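Local coordinates for pyruvate carboxylase protein (Rhizobium etli, PDB 2QF7) that is a multidomain biotin-dependent enzyme whose chain joins ATP-grasp, TIM-barrel and biotin-carrier modules and assembles with three further protein chains, at residues A974-I979 and F990-Y995; A1095-A1100 and K1157-V1162. All coordinates share one frame; numbering follows the deposited sequence.

Contact 1 of 2, residues A974-I979 and F990-Y995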
loop_
_atom_site.group_PDB
_atom_site.type_symbol
_atom_site.label_atom_id
_atom_site.label_comp_id
_atom_site.label_asym_id
_atom_site.label_seq_id
_atom_site.Cartn_x
_atom_site.Cartn_y
_atom_site.Cartn_z
ATOM N N ALA A 974 4.520 31.430 42.385
ATOM C CA ALA A 974 5.570 31.325 41.360
ATOM C C ALA A 974 5.470 30.049 40.531
ATOM O O ALA A 974 5.697 30.086 39.313
ATOM C CB ALA A 974 6.956 31.439 41.968
ATOM N N GLU A 975 5.170 28.918 41.182
ATOM C CA GLU A 975 4.956 27.668 40.439
ATOM C C GLU A 975 3.768 27.771 39.479
ATOM O O GLU A 975 3.824 27.277 38.350
ATOM C CB GLU A 975 4.815 26.450 41.376
ATOM C CG GLU A 975 6.072 26.273 42.205
ATOM C CD GLU A 975 6.515 24.844 42.355
ATOM O OE1 GLU A 975 5.987 23.954 41.644
ATOM O OE2 GLU A 975 7.420 24.614 43.184
ATOM N N ARG A 976 2.703 28.422 39.928
ATOM C CA ARG A 976 1.531 28.682 39.085
ATOM C C ARG A 976 1.908 29.497 37.818
ATOM O O ARG A 976 1.481 29.177 36.711
ATOM C CB ARG A 976 0.457 29.416 39.891
ATOM C CG ARG A 976 -0.843 29.688 39.133
ATOM C CD ARG A 976 -1.825 28.725 39.617
ATOM N NE ARG A 976 -3.138 28.733 38.977
ATOM C CZ ARG A 976 -4.233 28.441 39.661
ATOM N NH1 ARG A 976 -4.132 28.225 40.964
ATOM N NH2 ARG A 976 -5.409 28.383 39.066
ATOM N N LYS A 977 2.721 30.533 37.979
ATOM C CA LYS A 977 3.146 31.333 36.823
ATOM C C LYS A 977 4.019 30.516 35.841
ATOM O O LYS A 977 3.921 30.701 34.641
ATOM C CB LYS A 977 3.864 32.607 37.280
ATOM C CG LYS A 977 2.954 33.593 38.033
ATOM C CD LYS A 977 3.705 34.884 38.429
ATOM N N VAL A 978 4.826 29.579 36.350
ATOM C CA VAL A 978 5.626 28.706 35.489
ATOM C C VAL A 978 4.764 27.853 34.533
ATOM O O VAL A 978 4.999 27.848 33.309
ATOM C CB VAL A 978 6.546 27.768 36.308
ATOM C CG1 VAL A 978 7.177 26.747 35.402
ATOM C CG2 VAL A 978 7.627 28.566 37.059
ATOM N N ILE A 979 3.776 27.130 35.076
ATOM C CA ILE A 979 2.912 26.320 34.215
ATOM C C ILE A 979 2.025 27.194 33.313
ATOM O O ILE A 979 1.820 26.878 32.139
ATOM C CB ILE A 979 2.092 25.242 34.982
ATOM C CG1 ILE A 979 1.404 24.257 34.009
ATOM C CG2 ILE A 979 1.070 25.876 35.963
ATOM C CD1 ILE A 979 2.335 23.538 33.024
ATOM N N PHE A 990 -7.481 22.913 39.861
ATOM C CA PHE A 990 -7.348 21.445 39.754
ATOM C C PHE A 990 -6.152 21.092 38.868
ATOM O O PHE A 990 -5.353 20.185 39.182
ATOM C CB PHE A 990 -8.606 20.792 39.134
ATOM C CG PHE A 990 -9.839 20.815 40.019
ATOM C CD1 PHE A 990 -9.750 21.034 41.394
ATOM C CD2 PHE A 990 -11.099 20.525 39.469
ATOM C CE1 PHE A 990 -10.895 21.040 42.228
ATOM C CE2 PHE A 990 -12.263 20.506 40.289
ATOM C CZ PHE A 990 -12.150 20.790 41.677
ATOM N N GLU A 991 -6.048 21.778 37.738
ATOM C CA GLU A 991 -4.898 21.611 36.844
ATOM C C GLU A 991 -3.600 21.943 37.572
ATOM O O GLU A 991 -2.576 21.289 37.379
ATOM C CB GLU A 991 -5.043 22.524 35.623
ATOM C CG GLU A 991 -6.070 22.024 34.616
ATOM C CD GLU A 991 -6.107 22.913 33.394
ATOM O OE1 GLU A 991 -6.315 24.138 33.537
ATOM O OE2 GLU A 991 -5.861 22.390 32.277
ATOM N N PHE A 992 -3.616 23.003 38.381
ATOM C CA PHE A 992 -2.424 23.354 39.147
ATOM C C PHE A 992 -2.055 22.222 40.139
ATOM O O PHE A 992 -0.876 21.891 40.265
ATOM C CB PHE A 992 -2.597 24.697 39.844
ATOM C CG PHE A 992 -1.384 25.152 40.621
ATOM C CD1 PHE A 992 -0.106 25.100 40.058
ATOM C CD2 PHE A 992 -1.524 25.631 41.909
ATOM C CE1 PHE A 992 1.030 25.531 40.767
ATOM C CE2 PHE A 992 -0.407 26.083 42.638
ATOM C CZ PHE A 992 0.875 26.015 42.066
ATOM N N ALA A 993 -3.041 21.653 40.836
ATOM C CA ALA A 993 -2.782 20.478 41.670
ATOM C C ALA A 993 -2.154 19.291 40.881
ATOM O O ALA A 993 -1.267 18.585 41.403
ATOM C CB ALA A 993 -4.071 20.018 42.394
ATOM N N SER A 994 -2.647 19.056 39.657
ATOM C CA SER A 994 -2.094 18.029 38.751
ATOM C C SER A 994 -0.603 18.328 38.438
ATOM O O SER A 994 0.256 17.456 38.548
ATOM C CB SER A 994 -2.933 17.994 37.467
ATOM O OG SER A 994 -4.216 17.414 37.748
ATOM N N TYR A 995 -0.308 19.575 38.097
ATOM C CA TYR A 995 1.047 20.018 37.807
ATOM C C TYR A 995 2.007 19.883 39.026
ATOM O O TYR A 995 3.160 19.479 38.849
ATOM C CB TYR A 995 1.004 21.446 37.308
ATOM C CG TYR A 995 2.357 22.065 37.114
ATOM C CD1 TYR A 995 3.190 21.651 36.063
ATOM C CD2 TYR A 995 2.807 23.071 37.973
ATOM C CE1 TYR A 995 4.450 22.232 35.876
ATOM C CE2 TYR A 995 4.060 23.663 37.789
ATOM C CZ TYR A 995 4.876 23.232 36.739
ATOM O OH TYR A 995 6.104 23.802 36.554
HETATM O O HOH W 1 7.092 24.855 38.499
#
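I979 lies across the ring of Y995: its CB is 3.6 Å from the centre of that ring and only 4° off the ring normal, which makes this a CH-pi contact over the face. The two side chains run past each other in opposite directions, so I979 CD1 also comes within 3.7 Å of Y995 CD1. At the phenol end, V978 CG1 meets Y995 OH at 3.3 Å, crossing the tyrosine at about a right angle. The second aromatic, F992, is met differently. R976 CD sits above one face, 3.9 Å from the ring centre and displaced toward the rim, while E975 CB lies in the ring plane at the edge, 3.9 Å from F992 CE1. F992 CE1 also comes 3.4 Å from R976 N. No direct hydrogen bond links the two segments; most of the contact is apolar or CH-pi.

The arginine reaches over the phenylalanine because its chain, anti to the backbone N at chi1, bends at chi2 (104°). Its guanidinium is inclined 32° to the ring, with F992 CB over one of its faces. Three further partners fix the head group: NE forms a salt bridge with E980 of its own helix, NH1 another with D989 at the start of the next helix, and NH2 bonds the carbonyl of V987 in the linker. The apolar part of R976 thus packs on F992 while its charged end is held separately.

The axes of segments 974-979 and 990-995 approach to 10.5 Å and run nearly at right angles; they lie on helices 972-983 and 989-997, which follow one another in sequence. Y649 of helix 644-657 meets F992 edge-to-face, F1002 and T1003 of helix 999-1012 pack on I979, and W612 of helix 611-621 both stacks on F990 and hydrogen-bonds S994.

Contact 2 of 2, residues A1095-A1100 and K1157-V1162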
loop_
_atom_site.group_PDB
_atom_site.type_symbol
_atom_site.label_atom_id
_atom_site.label_comp_id
_atom_site.label_asym_id
_atom_site.label_seq_id
_atom_site.Cartn_x
_atom_site.Cartn_y
_atom_site.Cartn_z
ATOM N N ALA A 1095 3.560 40.027 0.939
ATOM C CA ALA A 1095 3.733 40.531 -0.414
ATOM C C ALA A 1095 4.840 40.074 -1.404
ATOM O O ALA A 1095 4.564 40.179 -2.605
ATOM C CB ALA A 1095 3.685 42.065 -0.373
ATOM N N ALA A 1096 6.032 39.555 -1.051
ATOM C CA ALA A 1096 6.472 38.681 0.072
ATOM C C ALA A 1096 6.205 37.183 -0.168
ATOM O O ALA A 1096 7.138 36.385 -0.298
ATOM C CB ALA A 1096 6.018 39.148 1.439
ATOM N N HIS A 1097 4.933 36.816 -0.260
ATOM C CA HIS A 1097 4.542 35.433 -0.497
ATOM C C HIS A 1097 3.899 35.325 -1.862
ATOM O O HIS A 1097 3.116 36.191 -2.260
ATOM C CB HIS A 1097 3.566 34.952 0.582
ATOM C CG HIS A 1097 4.220 34.545 1.869
ATOM N ND1 HIS A 1097 3.559 33.817 2.836
ATOM C CD2 HIS A 1097 5.472 34.749 2.346
ATOM C CE1 HIS A 1097 4.373 33.593 3.856
ATOM N NE2 HIS A 1097 5.540 34.151 3.585
ATOM N N VAL A 1098 4.259 34.263 -2.578
ATOM C CA VAL A 1098 3.636 33.918 -3.847
ATOM C C VAL A 1098 2.808 32.650 -3.605
ATOM O O VAL A 1098 3.351 31.539 -3.490
ATOM C CB VAL A 1098 4.699 33.704 -4.976
ATOM C CG1 VAL A 1098 4.033 33.245 -6.283
ATOM C CG2 VAL A 1098 5.518 34.967 -5.184
ATOM N N GLY A 1099 1.495 32.831 -3.496
ATOM C CA GLY A 1099 0.599 31.727 -3.197
ATOM C C GLY A 1099 -0.075 31.257 -4.463
ATOM O O GLY A 1099 -0.397 32.076 -5.347
ATOM N N ALA A 1100 -0.290 29.949 -4.561
ATOM C CA ALA A 1100 -0.945 29.357 -5.729
ATOM C C ALA A 1100 -2.398 29.802 -5.805
ATOM O O ALA A 1100 -3.142 29.660 -4.838
ATOM C CB ALA A 1100 -0.835 27.829 -5.704
ATOM N N LYS A 1157 -3.329 28.338 -2.507
ATOM C CA LYS A 1157 -2.752 28.825 -1.233
ATOM C C LYS A 1157 -1.397 28.246 -0.818
ATOM O O LYS A 1157 -0.730 28.800 0.064
ATOM C CB LYS A 1157 -3.744 28.747 -0.059
ATOM C CG LYS A 1157 -4.550 29.998 0.166
ATOM C CD LYS A 1157 -5.538 29.831 1.315
ATOM C CE LYS A 1157 -4.970 30.341 2.629
ATOM N NZ LYS A 1157 -5.977 30.323 3.741
ATOM N N ASP A 1158 -0.980 27.148 -1.445
ATOM C CA ASP A 1158 0.377 26.662 -1.253
ATOM C C ASP A 1158 1.389 27.754 -1.604
ATOM O O ASP A 1158 1.177 28.524 -2.567
ATOM C CB ASP A 1158 0.614 25.363 -2.036
ATOM C CG ASP A 1158 -0.091 24.152 -1.385
ATOM O OD1 ASP A 1158 -0.422 24.230 -0.177
ATOM O OD2 ASP A 1158 -0.321 23.140 -2.078
ATOM N N LEU A 1159 2.449 27.846 -0.789
ATOM C CA LEU A 1159 3.509 28.846 -0.969
ATOM C C LEU A 1159 4.458 28.428 -2.062
ATOM O O LEU A 1159 5.146 27.400 -1.956
ATOM C CB LEU A 1159 4.289 29.066 0.323
ATOM C CG LEU A 1159 5.309 30.201 0.402
ATOM C CD1 LEU A 1159 4.692 31.561 0.065
ATOM C CD2 LEU A 1159 5.934 30.214 1.807
ATOM N N LEU A 1160 4.514 29.236 -3.115
ATOM C CA LEU A 1160 5.292 28.864 -4.290
ATOM C C LEU A 1160 6.714 29.406 -4.243
ATOM O O LEU A 1160 7.663 28.714 -4.645
ATOM C CB LEU A 1160 4.584 29.292 -5.574
ATOM C CG LEU A 1160 3.172 28.728 -5.786
ATOM C CD1 LEU A 1160 2.505 29.418 -6.964
ATOM C CD2 LEU A 1160 3.188 27.228 -5.992
ATOM N N ALA A 1161 6.845 30.626 -3.724
ATOM C CA ALA A 1161 8.083 31.391 -3.743
ATOM C C ALA A 1161 7.978 32.551 -2.750
ATOM O O ALA A 1161 6.884 33.031 -2.460
ATOM C CB ALA A 1161 8.357 31.923 -5.157
ATOM N N VAL A 1162 9.120 33.004 -2.248
ATOM C CA VAL A 1162 9.166 34.088 -1.287
ATOM C C VAL A 1162 10.106 35.189 -1.795
ATOM O O VAL A 1162 11.229 34.898 -2.202
ATOM C CB VAL A 1162 9.607 33.553 0.121
ATOM C CG1 VAL A 1162 9.700 34.670 1.149
ATOM C CG2 VAL A 1162 8.639 32.474 0.603
#
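V1098, A1100 and L1160 form the tightly packed part of this antiparallel pairing: L1160 CD1 lies 3.9 Å from A1100 CB, and L1160 CB 4.1 Å from V1098 CG1. L1123 and V1124 of strand 1122-1127 add to this side, touching V1098 and L1160 respectively. The register shows why L1160 is unusual. H1097 faces V1162 and G1099 faces L1159, so one residue on the first strand spans two on the second; this is a beta bulge, with L1160 in helix-like backbone conformation and its side chain turned toward segment 1095-1100. L1160 N donates to V1098 O in a near-straight bond (165° at the hydrogen), though its 2.6 Å is suspiciously short. The bond from V1098 N to A1161 O, 2.9 Å, is more bent (146°).

On the face carrying H1097, L1159 and V1162, L1159 CD1 sits over the H1097 ring, 3.9 Å from its centre and offset toward the rim, the two side chains crossing at about a right angle. H1097 CG stands anti to the carbonyl carbon (chi1 -80°). The imidazole thus has a methyl group over one face and a hydrogen bond at ND1, from E1091 N.

Toward K1157 and D1158, which are partly exposed, two more backbone bonds continue the pairing: A1100 N donates to D1158 O, and K1157 N donates at 2.7 Å to a lone pair of A1100 O. K1157 starts away from the partner segment, and its NZ forms a salt bridge with D377. The A1095-A1096 end is looser: it is loop, A1095 is exposed, and V1162 CA meets A1096 O in a CA-H...O contact of 3.2 Å.

Main-chain bonds therefore join the first and last strands of the biotin-carrier domain. A1161 N, beside the bulge, is buried with no partner in the model; the bulge probably turns it out of the regular bonding pattern.

In the fold
The two contacts are about 29 Å apart at their nearest atoms and share no secondary structure element. Contact 1 joins helices that are neighbours in sequence, within the conserved carboxylase domain, whereas contact 2 brings together strands from the two ends of the biotin-carrier domain. Both are partly buried, each combining residues of the interior with more accessible ones. Their chemistry follows their architecture: the crossed helices meet through aromatic faces and aliphatic groups, whereas the paired strands rely on backbone hydrogen bonds supplemented by side chains. Ring faces covered by a carbon atom recur in both, on phenylalanine and tyrosine in one and histidine in the other.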